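Local structure of probable glutamine synthetase (Pseudomonas aeruginosa, 4HPP) at residues Phe12-Leu17 / Leu66-Asp71; Ser47-Asp52 / Lys420-Ala425. The protein is a probable member of the glutamine synthetase family, pairing an N-terminal domain with a catalytic domain that holds a magnesium ion and glutamic acid. All coordinates share one frame; numbering follows the deposited sequence.

Contact 1 (Phe12-Leu17 / Leu66-Asp71)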
loop_
_atom_site.group_PDB
_atom_site.type_symbol
_atom_site.label_atom_id
_atom_site.label_comp_id
_atom_site.label_asym_id
_atom_site.label_seq_id
_atom_site.Cartn_x
_atom_site.Cartn_y
_atom_site.Cartn_z
ATOM N N PHE A 12 -14.178 -31.036 19.010
ATOM C CA PHE A 12 -13.939 -31.924 20.146
ATOM C C PHE A 12 -12.395 -32.111 20.250
ATOM O O PHE A 12 -11.731 -32.521 19.280
ATOM C CB PHE A 12 -14.596 -33.314 19.958
ATOM C CG PHE A 12 -16.081 -33.294 19.743
ATOM C CD1 PHE A 12 -16.882 -32.212 20.180
ATOM C CD2 PHE A 12 -16.720 -34.378 19.124
ATOM C CE1 PHE A 12 -18.258 -32.213 19.985
ATOM C CE2 PHE A 12 -18.132 -34.379 18.926
ATOM C CZ PHE A 12 -18.881 -33.286 19.343
ATOM N N VAL A 13 -11.851 -31.812 21.430
ATOM C CA VAL A 13 -10.432 -31.925 21.694
ATOM C C VAL A 13 -10.033 -32.909 22.781
ATOM O O VAL A 13 -10.815 -33.234 23.687
ATOM C CB VAL A 13 -9.827 -30.562 22.021
ATOM C CG1 VAL A 13 -10.109 -29.599 20.895
ATOM C CG2 VAL A 13 -10.370 -30.004 23.324
ATOM N N THR A 14 -8.788 -33.370 22.691
ATOM C CA THR A 14 -8.144 -34.071 23.797
ATOM C C THR A 14 -6.763 -33.511 23.849
ATOM O O THR A 14 -6.243 -33.041 22.823
ATOM C CB THR A 14 -8.070 -35.571 23.550
ATOM O OG1 THR A 14 -7.525 -36.229 24.709
ATOM C CG2 THR A 14 -7.322 -35.858 22.264
ATOM N N THR A 15 -6.174 -33.497 25.039
ATOM C CA THR A 15 -4.811 -33.019 25.191
ATOM C C THR A 15 -3.981 -34.261 25.468
ATOM O O THR A 15 -4.232 -34.954 26.447
ATOM C CB THR A 15 -4.730 -31.978 26.305
ATOM O OG1 THR A 15 -5.546 -30.876 25.921
ATOM C CG2 THR A 15 -3.284 -31.508 26.580
ATOM N N ASP A 16 -3.044 -34.583 24.568
ATOM C CA ASP A 16 -2.404 -35.883 24.645
ATOM C C ASP A 16 -1.236 -35.824 25.565
ATOM O O ASP A 16 -1.009 -34.796 26.210
ATOM C CB ASP A 16 -2.039 -36.454 23.272
ATOM C CG ASP A 16 -1.028 -35.630 22.561
ATOM O OD1 ASP A 16 -0.969 -35.679 21.310
ATOM O OD2 ASP A 16 -0.293 -34.931 23.265
ATOM N N LEU A 17 -0.510 -36.943 25.628
ATOM C CA LEU A 17 0.496 -37.150 26.673
ATOM C C LEU A 17 1.711 -36.328 26.322
ATOM O O LEU A 17 2.656 -36.088 27.161
ATOM C CB LEU A 17 0.859 -38.633 26.793
ATOM C CG LEU A 17 -0.322 -39.549 27.044
ATOM C CD1 LEU A 17 0.209 -40.958 26.965
ATOM C CD2 LEU A 17 -0.968 -39.266 28.383
ATOM N N LEU A 66 -11.049 -45.574 18.668
ATOM C CA LEU A 66 -11.748 -45.084 19.868
ATOM C C LEU A 66 -12.795 -43.996 19.578
ATOM O O LEU A 66 -12.877 -43.482 18.469
ATOM C CB LEU A 66 -10.716 -44.471 20.828
ATOM C CG LEU A 66 -9.554 -45.288 21.384
ATOM C CD1 LEU A 66 -8.433 -44.390 21.844
ATOM C CD2 LEU A 66 -10.015 -46.152 22.531
ATOM N N ARG A 67 -13.560 -43.615 20.608
ATOM C CA ARG A 67 -14.418 -42.446 20.544
ATOM C C ARG A 67 -13.861 -41.368 21.441
ATOM O O ARG A 67 -13.424 -41.678 22.516
ATOM C CB ARG A 67 -15.820 -42.743 21.037
ATOM C CG ARG A 67 -16.571 -43.795 20.273
ATOM C CD ARG A 67 -16.555 -43.563 18.774
ATOM N NE ARG A 67 -17.182 -42.310 18.374
ATOM C CZ ARG A 67 -17.359 -41.965 17.105
ATOM N NH1 ARG A 67 -16.963 -42.797 16.151
ATOM N NH2 ARG A 67 -17.909 -40.798 16.788
ATOM N N LEU A 68 -13.903 -40.115 20.971
ATOM C CA LEU A 68 -13.565 -38.937 21.731
ATOM C C LEU A 68 -14.898 -38.307 22.108
ATOM O O LEU A 68 -15.596 -37.729 21.251
ATOM C CB LEU A 68 -12.760 -37.937 20.883
ATOM C CG LEU A 68 -12.382 -36.631 21.607
ATOM C CD1 LEU A 68 -11.793 -36.960 22.984
ATOM C CD2 LEU A 68 -11.427 -35.705 20.841
ATOM N N LEU A 69 -15.224 -38.409 23.387
ATOM C CA LEU A 69 -16.571 -38.112 23.881
ATOM C C LEU A 69 -16.579 -36.772 24.620
ATOM O O LEU A 69 -16.143 -36.713 25.765
ATOM C CB LEU A 69 -16.994 -39.216 24.853
ATOM C CG LEU A 69 -18.448 -39.681 24.766
ATOM C CD1 LEU A 69 -18.683 -40.354 23.432
ATOM C CD2 LEU A 69 -18.735 -40.641 25.911
ATOM N N PRO A 70 -17.037 -35.693 23.961
ATOM C CA PRO A 70 -17.051 -34.340 24.560
ATOM C C PRO A 70 -17.826 -34.306 25.886
ATOM O O PRO A 70 -18.918 -34.871 25.993
ATOM C CB PRO A 70 -17.775 -33.484 23.510
ATOM C CG PRO A 70 -18.508 -34.478 22.664
ATOM C CD PRO A 70 -17.657 -35.716 22.632
ATOM N N ASP A 71 -17.234 -33.691 26.901
ATOM C CA ASP A 71 -17.921 -33.519 28.143
ATOM C C ASP A 71 -18.607 -32.162 28.031
ATOM O O ASP A 71 -17.926 -31.150 27.873
ATOM C CB ASP A 71 -16.936 -33.528 29.283
ATOM C CG ASP A 71 -17.422 -32.739 30.472
ATOM O OD1 ASP A 71 -18.647 -32.710 30.727
ATOM O OD2 ASP A 71 -16.584 -32.117 31.149
#
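F12 and P70, with L68 beside them, form a buried apolar contact within the N-terminal sheet, between two strands that are not neighbours: 89-97 runs between 9-15 and 66-78. The short strand segments do not pair with each other; their axes approach to 7.1 Å, at 106° between N-to-C directions. The contact is therefore made by side chains of 66-71 reaching both the F12 side chain and the backbone of 12-14. P70 sets its CG over the centre of the F12 ring, 3.5 Å from the centroid and 11° off the ring normal, which meets the geometry of a CH-pi interaction. CB of the proline lies nearest the CD1 side of the ring, while CD lies nearer the CD2 side. L68 holds CG anti to its backbone N (chi1 179°), and its two methyls divide the work: CD2 comes within 3.6 Å of F12 O, whereas CD1 lies 4.0 Å from T14 CB. Helix 31-35 packs on the same group, L31 and Q34 against F12 and L35 against P70. F12, V13 and T14 make backbone bonds with R24, L92 and R22. Between the two segments there is no hydrogen bond; what acts is dispersion and CH-pi attraction, which depends on close fit.

Contact 2 (Ser47-Asp52 / Lys420-Ala425)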
loop_
_atom_site.group_PDB
_atom_site.type_symbol
_atom_site.label_atom_id
_atom_site.label_comp_id
_atom_site.label_asym_id
_atom_site.label_seq_id
_atom_site.Cartn_x
_atom_site.Cartn_y
_atom_site.Cartn_z
ATOM N N SER A 47 0.675 -42.359 20.887
ATOM C CA SER A 47 2.115 -42.571 20.828
ATOM C C SER A 47 2.864 -41.486 20.035
ATOM O O SER A 47 4.056 -41.682 19.760
ATOM C CB SER A 47 2.470 -43.959 20.249
ATOM O OG SER A 47 1.671 -45.029 20.757
ATOM N N LEU A 48 2.207 -40.387 19.611
ATOM C CA LEU A 48 2.974 -39.342 18.893
ATOM C C LEU A 48 3.824 -38.579 19.859
ATOM O O LEU A 48 3.350 -38.170 20.914
ATOM C CB LEU A 48 2.127 -38.354 18.093
ATOM C CG LEU A 48 1.368 -38.776 16.815
ATOM C CD1 LEU A 48 0.190 -37.854 16.533
ATOM C CD2 LEU A 48 2.230 -38.875 15.578
ATOM N N THR A 49 5.090 -38.430 19.471
ATOM C CA THR A 49 6.106 -37.669 20.185
ATOM C C THR A 49 5.941 -36.194 19.836
ATOM O O THR A 49 5.222 -35.871 18.907
ATOM C CB THR A 49 7.556 -38.100 19.786
ATOM O OG1 THR A 49 7.731 -37.952 18.374
ATOM C CG2 THR A 49 7.835 -39.526 20.194
ATOM N N PRO A 50 6.647 -35.291 20.551
ATOM C CA PRO A 50 6.527 -33.905 20.101
ATOM C C PRO A 50 6.871 -33.669 18.620
ATOM O O PRO A 50 6.356 -32.738 18.000
ATOM C CB PRO A 50 7.475 -33.164 21.039
ATOM C CG PRO A 50 7.408 -33.952 22.333
ATOM C CD PRO A 50 7.231 -35.394 21.913
ATOM N N GLN A 51 7.694 -34.527 18.041
ATOM C CA GLN A 51 8.168 -34.326 16.676
ATOM C C GLN A 51 7.247 -34.998 15.674
ATOM O O GLN A 51 7.568 -35.101 14.496
ATOM C CB GLN A 51 9.616 -34.800 16.517
ATOM C CG GLN A 51 10.590 -34.065 17.420
ATOM C CD GLN A 51 10.546 -34.546 18.873
ATOM O OE1 GLN A 51 9.972 -35.606 19.196
ATOM N NE2 GLN A 51 11.133 -33.745 19.770
ATOM N N ASP A 52 6.106 -35.451 16.175
ATOM C CA ASP A 52 5.018 -36.013 15.363
ATOM C C ASP A 52 5.272 -37.395 14.795
ATOM O O ASP A 52 4.645 -37.790 13.812
ATOM C CB ASP A 52 4.529 -35.009 14.288
ATOM C CG ASP A 52 3.429 -34.038 14.833
ATOM O OD1 ASP A 52 2.949 -34.271 15.987
ATOM O OD2 ASP A 52 3.067 -33.076 14.111
ATOM N N LYS A 420 8.298 -41.484 25.073
ATOM C CA LYS A 420 9.298 -40.493 25.477
ATOM C C LYS A 420 10.744 -40.918 25.145
ATOM O O LYS A 420 11.569 -40.097 24.703
ATOM C CB LYS A 420 9.149 -40.163 26.970
ATOM C CG LYS A 420 7.972 -39.284 27.369
ATOM C CD LYS A 420 8.158 -37.849 26.853
ATOM C CE LYS A 420 6.856 -37.069 27.001
ATOM N NZ LYS A 420 7.087 -35.741 26.394
ATOM N N ARG A 421 11.053 -42.196 25.356
ATOM C CA ARG A 421 12.305 -42.782 24.850
ATOM C C ARG A 421 12.509 -42.347 23.404
ATOM O O ARG A 421 13.647 -41.919 22.971
ATOM C CB ARG A 421 12.205 -44.326 24.869
ATOM C CG ARG A 421 12.350 -44.976 26.236
ATOM C CD ARG A 421 13.628 -44.483 26.947
ATOM N NE ARG A 421 13.579 -44.812 28.374
ATOM C CZ ARG A 421 14.388 -44.307 29.299
ATOM N NH1 ARG A 421 15.326 -43.445 28.962
ATOM N NH2 ARG A 421 14.250 -44.677 30.568
ATOM N N HIS A 422 11.382 -42.469 22.679
ATOM C CA HIS A 422 11.331 -42.175 21.287
ATOM C C HIS A 422 11.523 -40.707 21.049
ATOM O O HIS A 422 12.263 -40.292 20.122
ATOM C CB HIS A 422 10.064 -42.712 20.669
ATOM C CG HIS A 422 9.996 -42.487 19.179
ATOM N ND1 HIS A 422 8.841 -42.538 18.486
ATOM C CD2 HIS A 422 11.004 -42.167 18.257
ATOM C CE1 HIS A 422 9.101 -42.268 17.184
ATOM N NE2 HIS A 422 10.430 -42.048 17.055
ATOM N N GLU A 423 10.904 -39.895 21.899
ATOM C CA GLU A 423 11.153 -38.481 21.823
ATOM C C GLU A 423 12.650 -38.243 22.036
ATOM O O GLU A 423 13.277 -37.530 21.260
ATOM C CB GLU A 423 10.311 -37.708 22.838
ATOM C CG GLU A 423 10.637 -36.229 22.821
ATOM C CD GLU A 423 10.002 -35.449 23.953
ATOM O OE1 GLU A 423 10.609 -34.438 24.360
ATOM O OE2 GLU A 423 8.903 -35.821 24.413
ATOM N N LEU A 424 13.246 -38.847 23.060
ATOM C CA LEU A 424 14.675 -38.577 23.283
ATOM C C LEU A 424 15.587 -39.217 22.237
ATOM O O LEU A 424 16.579 -38.604 21.836
ATOM C CB LEU A 424 15.127 -38.773 24.739
ATOM C CG LEU A 424 15.205 -40.084 25.491
ATOM C CD1 LEU A 424 16.614 -40.683 25.404
ATOM C CD2 LEU A 424 14.839 -39.817 26.945
ATOM N N ALA A 425 15.226 -40.398 21.730
ATOM C CA ALA A 425 15.897 -40.881 20.497
ATOM C C ALA A 425 15.882 -39.751 19.478
ATOM O O ALA A 425 16.941 -39.364 18.976
ATOM C CB ALA A 425 15.270 -42.148 19.892
HETATM O O HOH W 1 6.305 -43.095 19.440
#
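P50 and E423 meet at the dense end of this contact, where their side chains cross at about a right angle, the proline touching through CG and CD. Both of these P50 atoms lie 3.4 Å from E423 CD, and E423 OE2 comes closer still to the same two ring carbons. The carboxylate is gripped from elsewhere: K420 NZ, one turn earlier on the helix, binds OE2 through its syn lone pair at 2.7 Å in a salt bridge, and A285 N bonds to OE1. E423 reaches the proline with CG anti to its backbone N (chi1 176°) and the chain extended beyond. Beside it, T49 presses CG2 against the helix backbone, 3.5 Å from E423 N. T49 to D52 is a type I beta turn, closed by D52 N to T49 O at 2.9 Å; a weak bond from Q51 N to T49 OG1 adds ST-turn character. The turn thus brings a loop of the N-terminal domain against helix 410-427 of the catalytic domain. The Q51 chain bends at chi2, which turns CD; OE1 lies 3.7 Å from E423 CG, while NE2 bonds to Y439 OH. Packing gives way to water toward S47 and the partly exposed H422. T49 CG2 still lies 3.6 Å from H422 ND1, but S47 side-chain atoms do not touch the helix; one water, in the plane of the imidazole at its edge, hydrogen-bonds to H422 ND1 and donates to S47 O at 2.7 Å.

Along the chain the segments alternate, 12-17, 47-52, 66-71 and then 420-425, so the two contacts interlock in sequence. Their centres are 20 Å apart, yet their nearest atoms come within about 4 Å without touching. Contact 1 lies within the five-stranded N-terminal sheet, whereas contact 2 joins a loop of that domain to catalytic-domain helix 410-427. Two residues tie them: R22 forms salt bridges with D16 and D52, and M419 of the helix touches both L17 and T49. Both also reach the second subunit, at V318 and V320 of that chain for contact 1 and at Y181 for contact 2. Y181 directly follows E180, a magnesium ligand, so contact 2 probably lies toward the metal site of the second subunit.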